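Side-chain contacts in amidohydrolase 3 domain-containing protein (Pyrococcus horikoshii, PDB 3IGH), which is of unknown function but probably hydrolyses carbon-nitrogen bonds other than peptide bonds, as metal-dependent enzymes of the amidohydrolase family do: residues L358-H363 / K387-V392; A414-G419 / K437-S442. All coordinates share one frame; numbering follows the deposited sequence. Where two conformers were deposited one is given.

Following the chain from the N terminus, strand 357-360 comes first, and contact 1 closes the loop that runs through two short helices, 364-367 and 371-375, to helix 386-392. Strand 395-397 follows and pairs in parallel with 357-360, so contact 1 packs a barrel strand against the helix leading to its neighbour. Contact 2 opens only after contact 1 has closed: it joins helix 408-417 to helix 436-450 across a second, shorter loop. The two are therefore in series, neither nesting nor crossing. They still touch in space, their centres about 10 Å apart, with Pro-362 against Ala-414 and Ala-415.

Contact 1: L358-H363 / K387-V392; sequences LSVQPH and KDLMKV. With SO4 (sulfate ion), chain E.
His-363 NE2 donates to O4 of a sulfate ion at 2.9 Å, a fairly straight bond with an N-H...O angle of 158°; a second, weak bond from NE2 goes to O3 of the same ion. The sulfur lies in the ring plane, off the NE2 edge. With CG anti to the backbone N (chi1 -157°), the ring is carried out to the ion. The other ring nitrogen, ND1, is hydrogen-bonded to Glu-404, so that bonds at both nitrogens should limit the imidazole's rotation. Lys-422 also holds the sulfate, probably a guest from the crystallisation liquor. A leucine in place of His-363 would probably leave the Glu-404 carboxylate and the sulfate each without this partner.

Strand and helix themselves meet through hydrocarbon. Leu-358 sends CD1 against Leu-389, 3.8 Å from its CD2 and equally close to its CB, the two side chains crossing at about a right angle. Val-360 CG1 stands farther off, 4.5 Å from Leu-389 CD1. Leu-348 of helix 345-354 also packs on Leu-389, as expected where helices cover the strands of a TIM barrel. With no hydrogen bond between the segments, strand and helix are joined by apolar packing, while the sulfate is bound by His-363, beyond the strand's C-terminal end.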
loop_
_atom_site.group_PDB
_atom_site.type_symbol
_atom_site.label_atom_id
_atom_site.label_comp_id
_atom_site.label_asym_id
_atom_site.label_seq_id
_atom_site.Cartn_x
_atom_site.Cartn_y
_atom_site.Cartn_z
ATOM N N LEU A 358 16.233 16.142 -10.934
ATOM C CA LEU A 358 17.622 15.826 -10.591
ATOM C C LEU A 358 17.826 15.710 -9.082
ATOM O O LEU A 358 17.446 16.599 -8.327
ATOM C CB LEU A 358 18.587 16.883 -11.155
ATOM C CG LEU A 358 18.565 17.255 -12.648
ATOM C CD1 LEU A 358 19.488 18.436 -12.919
ATOM C CD2 LEU A 358 18.960 16.075 -13.529
ATOM N N SER A 359 18.443 14.610 -8.655
ATOM C CA SER A 359 18.860 14.457 -7.268
ATOM C C SER A 359 20.384 14.497 -7.208
ATOM O O SER A 359 21.061 13.644 -7.778
ATOM C CB SER A 359 18.323 13.146 -6.696
ATOM O OG SER A 359 18.792 12.918 -5.391
ATOM N N VAL A 360 20.918 15.505 -6.526
ATOM C CA VAL A 360 22.366 15.703 -6.476
ATOM C C VAL A 360 22.885 15.584 -5.049
ATOM O O VAL A 360 22.119 15.694 -4.091
ATOM C CB VAL A 360 22.790 17.073 -7.079
ATOM C CG1 VAL A 360 22.455 17.143 -8.573
ATOM C CG2 VAL A 360 22.176 18.244 -6.322
ATOM N N GLN A 361 24.191 15.371 -4.916
ATOM C CA GLN A 361 24.793 15.124 -3.607
ATOM C C GLN A 361 25.962 16.085 -3.360
ATOM O O GLN A 361 27.111 15.738 -3.630
ATOM C CB GLN A 361 25.271 13.670 -3.501
ATOM C CG GLN A 361 24.184 12.585 -3.581
ATOM C CD GLN A 361 23.717 12.325 -5.001
ATOM O OE1 GLN A 361 24.513 12.348 -5.939
ATOM N NE2 GLN A 361 22.415 12.107 -5.169
ATOM N N PRO A 362 25.669 17.310 -2.888
ATOM C CA PRO A 362 26.709 18.344 -2.711
ATOM C C PRO A 362 27.937 17.971 -1.873
ATOM O O PRO A 362 29.023 18.463 -2.162
ATOM C CB PRO A 362 25.939 19.516 -2.093
ATOM C CG PRO A 362 24.539 19.336 -2.632
ATOM C CD PRO A 362 24.325 17.842 -2.586
ATOM N N HIS A 363 27.792 17.091 -0.884
ATOM C CA HIS A 363 28.949 16.686 -0.083
ATOM C C HIS A 363 30.027 15.901 -0.854
ATOM O O HIS A 363 31.163 15.791 -0.384
ATOM C CB HIS A 363 28.538 15.984 1.218
ATOM C CG HIS A 363 29.585 16.053 2.287
ATOM N ND1 HIS A 363 30.526 15.065 2.466
ATOM C CD2 HIS A 363 29.866 17.011 3.201
ATOM C CE1 HIS A 363 31.329 15.397 3.462
ATOM N NE2 HIS A 363 30.951 16.575 3.922
ATOM N N LYS A 387 24.207 25.424 -9.478
ATOM C CA LYS A 387 23.557 26.679 -9.826
ATOM C C LYS A 387 22.993 26.635 -11.248
ATOM O O LYS A 387 21.835 26.990 -11.453
ATOM C CB LYS A 387 24.494 27.879 -9.625
ATOM C CG LYS A 387 23.763 29.226 -9.716
ATOM C CD LYS A 387 24.670 30.412 -9.410
ATOM C CE LYS A 387 23.851 31.678 -9.164
ATOM N NZ LYS A 387 24.707 32.856 -8.837
ATOM N N ASP A 388 23.796 26.161 -12.204
ATOM C CA ASP A 388 23.327 25.937 -13.580
ATOM C C ASP A 388 22.153 24.953 -13.672
ATOM O O ASP A 388 21.203 25.193 -14.411
ATOM C CB ASP A 388 24.466 25.441 -14.479
ATOM C CG ASP A 388 25.589 26.453 -14.614
ATOM O OD1 ASP A 388 25.324 27.659 -14.425
ATOM O OD2 ASP A 388 26.735 26.037 -14.903
ATOM N N LEU A 389 22.230 23.847 -12.934
ATOM C CA LEU A 389 21.193 22.807 -12.986
ATOM C C LEU A 389 19.853 23.258 -12.384
ATOM O O LEU A 389 18.781 22.907 -12.904
ATOM C CB LEU A 389 21.686 21.525 -12.303
ATOM C CG LEU A 389 22.883 20.830 -12.967
ATOM C CD1 LEU A 389 23.476 19.729 -12.085
ATOM C CD2 LEU A 389 22.509 20.279 -14.352
ATOM N N MET A 390 19.925 24.056 -11.313
ATOM C CA MET A 390 18.744 24.579 -10.622
ATOM C C MET A 390 17.913 25.460 -11.564
ATOM O O MET A 390 16.692 25.579 -11.415
ATOM C CB MET A 390 19.186 25.382 -9.392
ATOM C CG MET A 390 18.303 25.253 -8.153
ATOM S SD MET A 390 19.097 25.934 -6.666
ATOM C CE MET A 390 19.532 27.574 -7.253
ATOM N N LYS A 391 18.589 26.069 -12.535
ATOM C CA LYS A 391 17.953 26.917 -13.540
ATOM C C LYS A 391 17.139 26.112 -14.558
ATOM O O LYS A 391 16.159 26.615 -15.105
ATOM C CB LYS A 391 19.023 27.736 -14.270
ATOM C CG LYS A 391 18.565 29.096 -14.771
ATOM C CD LYS A 391 19.734 30.081 -14.835
ATOM C CE LYS A 391 20.090 30.614 -13.446
ATOM N NZ LYS A 391 21.421 31.281 -13.407
ATOM N N VAL A 392 17.543 24.869 -14.812
ATOM C CA VAL A 392 16.907 24.057 -15.857
ATOM C C VAL A 392 16.046 22.890 -15.343
ATOM O O VAL A 392 15.283 22.305 -16.109
ATOM C CB VAL A 392 17.920 23.572 -16.942
ATOM C CG1 VAL A 392 18.521 24.769 -17.695
ATOM C CG2 VAL A 392 19.016 22.687 -16.342
HETATM S S SO4 E . 32.990 18.169 6.472
HETATM O O1 SO4 E . 32.978 18.263 7.927
HETATM O O2 SO4 E . 33.922 19.152 5.923
HETATM O O3 SO4 E . 33.378 16.820 6.073
HETATM O O4 SO4 E . 31.658 18.457 5.953
#

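Contact 2: A414-G419 / K437-S442; sequences AAVNRG and KDALHS. With SO4 (sulfate ion), chain N.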
loop_
_atom_site.group_PDB
_atom_site.type_symbol
_atom_site.label_atom_id
_atom_site.label_comp_id
_atom_site.label_asym_id
_atom_site.label_seq_id
_atom_site.Cartn_x
_atom_site.Cartn_y
_atom_site.Cartn_z
ATOM N N ALA A 414 28.278 22.333 2.036
ATOM C CA ALA A 414 28.926 21.949 0.788
ATOM C C ALA A 414 28.344 22.683 -0.415
ATOM O O ALA A 414 29.083 23.134 -1.281
ATOM C CB ALA A 414 28.839 20.444 0.601
ATOM N N ALA A 415 27.023 22.811 -0.464
ATOM C CA ALA A 415 26.364 23.518 -1.556
ATOM C C ALA A 415 26.606 25.020 -1.512
ATOM O O ALA A 415 26.747 25.660 -2.555
ATOM C CB ALA A 415 24.867 23.233 -1.549
ATOM N N VAL A 416 26.640 25.573 -0.305
ATOM C CA VAL A 416 26.796 27.013 -0.118
ATOM C C VAL A 416 28.261 27.432 -0.289
ATOM O O VAL A 416 28.549 28.401 -0.985
ATOM C CB VAL A 416 26.195 27.491 1.248
ATOM C CG1 VAL A 416 26.496 28.987 1.514
ATOM C CG2 VAL A 416 24.682 27.263 1.272
ATOM N N ASN A 417 29.177 26.668 0.303
ATOM C CA ASN A 417 30.593 27.050 0.342
ATOM C C ASN A 417 31.543 26.277 -0.561
ATOM O O ASN A 417 32.730 26.621 -0.656
ATOM C CB ASN A 417 31.090 27.044 1.791
ATOM C CG ASN A 417 30.371 28.066 2.637
ATOM O OD1 ASN A 417 30.241 29.218 2.243
ATOM N ND2 ASN A 417 29.884 27.647 3.793
ATOM N N ARG A 418 31.024 25.230 -1.203
ATOM C CA ARG A 418 31.738 24.462 -2.239
ATOM C C ARG A 418 33.158 23.998 -1.918
ATOM O O ARG A 418 33.993 23.924 -2.806
ATOM C CB ARG A 418 31.706 25.193 -3.590
ATOM C CG ARG A 418 30.411 24.994 -4.345
ATOM C CD ARG A 418 30.476 25.515 -5.773
ATOM N NE ARG A 418 31.034 24.569 -6.746
ATOM C CZ ARG A 418 30.349 23.574 -7.318
ATOM N NH1 ARG A 418 29.084 23.347 -6.985
ATOM N NH2 ARG A 418 30.939 22.789 -8.211
ATOM N N GLY A 419 33.416 23.656 -0.662
ATOM C CA GLY A 419 34.718 23.137 -0.264
ATOM C C GLY A 419 35.806 24.187 -0.122
ATOM O O GLY A 419 36.990 23.854 -0.204
ATOM N N LYS A 437 19.248 30.069 1.327
ATOM C CA LYS A 437 17.825 29.918 0.993
ATOM C C LYS A 437 17.568 28.878 -0.095
ATOM O O LYS A 437 16.654 28.065 0.029
ATOM C CB LYS A 437 17.223 31.238 0.513
ATOM C CG LYS A 437 16.568 32.105 1.566
ATOM C CD LYS A 437 15.298 32.748 0.999
ATOM C CE LYS A 437 15.489 33.271 -0.432
ATOM N NZ LYS A 437 14.338 32.923 -1.326
ATOM N N ASP A 438 18.357 28.933 -1.171
ATOM C CA ASP A 438 18.241 27.975 -2.268
ATOM C C ASP A 438 18.688 26.571 -1.862
ATOM O O ASP A 438 18.151 25.585 -2.366
ATOM C CB ASP A 438 19.041 28.429 -3.488
ATOM C CG ASP A 438 18.424 29.628 -4.188
ATOM O OD1 ASP A 438 17.281 30.010 -3.861
ATOM O OD2 ASP A 438 19.090 30.193 -5.078
ATOM N N ALA A 439 19.678 26.488 -0.976
ATOM C CA ALA A 439 20.119 25.201 -0.438
ATOM C C ALA A 439 19.036 24.544 0.421
ATOM O O ALA A 439 18.770 23.341 0.275
ATOM C CB ALA A 439 21.434 25.352 0.346
ATOM N N LEU A 440 18.403 25.329 1.301
ATOM C CA LEU A 440 17.329 24.810 2.150
ATOM C C LEU A 440 16.086 24.441 1.350
ATOM O O LEU A 440 15.442 23.437 1.641
ATOM C CB LEU A 440 16.994 25.776 3.303
ATOM C CG LEU A 440 18.160 26.009 4.278
ATOM C CD1 LEU A 440 17.743 26.948 5.409
ATOM C CD2 LEU A 440 18.739 24.699 4.848
ATOM N N HIS A 441 15.771 25.240 0.334
ATOM C CA HIS A 441 14.688 24.916 -0.591
ATOM C C HIS A 441 14.930 23.576 -1.299
ATOM O O HIS A 441 14.014 22.755 -1.401
ATOM C CB HIS A 441 14.509 26.034 -1.625
ATOM C CG HIS A 441 13.538 25.699 -2.717
ATOM N ND1 HIS A 441 12.173 25.844 -2.570
ATOM C CD2 HIS A 441 13.734 25.236 -3.975
ATOM C CE1 HIS A 441 11.572 25.483 -3.690
ATOM N NE2 HIS A 441 12.496 25.109 -4.557
ATOM N N SER A 442 16.160 23.365 -1.782
ATOM C CA SER A 442 16.517 22.138 -2.497
ATOM C C SER A 442 16.459 20.911 -1.599
ATOM O O SER A 442 16.083 19.827 -2.046
ATOM C CB SER A 442 17.902 22.260 -3.137
ATOM O OG SER A 442 17.920 23.277 -4.123
HETATM S S SO4 N . 11.540 35.718 -2.284
HETATM O O1 SO4 N . 11.908 37.131 -2.296
HETATM O O2 SO4 N . 12.593 34.961 -1.618
HETATM O O3 SO4 N . 10.289 35.557 -1.553
HETATM O O4 SO4 N . 11.371 35.239 -3.655
#
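Val-416 reaches across to helix 436-450 with a single methyl, CG2, which comes to 3.9 Å from Ala-439 CB. Its chi1 of 174° sets CG1 anti to the backbone N and CG2 anti to the carbonyl carbon, and it is this second branch that meets the alanine. Ala-415 adds a looser touch, its CB 4.5 Å from the same Ala-439 methyl. Small residues let the backbones come close here, the CA atoms of Ala-415 and Ala-439 lying 6.6 Å apart.

This is helix-on-helix packing late in the TIM-barrel domain of an amidohydrolase, and Phe-397 of strand 395-397 touches both alanines. On helix 436-450, Ser-442 folds its hydroxyl back one turn (chi1 -64°) to donate to Asp-438 O at 2.9 Å. That carbonyl also accepts from Ser-442 N, the two donors arriving from opposite faces of its plane.

Lys-437 starts away from the other helix and bends at chi2, chi3 and chi4. The curled chain delivers NZ to O2 of a second sulfate, 2.7 Å away, and the ammonium is gripped further by Phe-15 O and Asn-16 OD1. Leu-18 N also bonds to the sulfate.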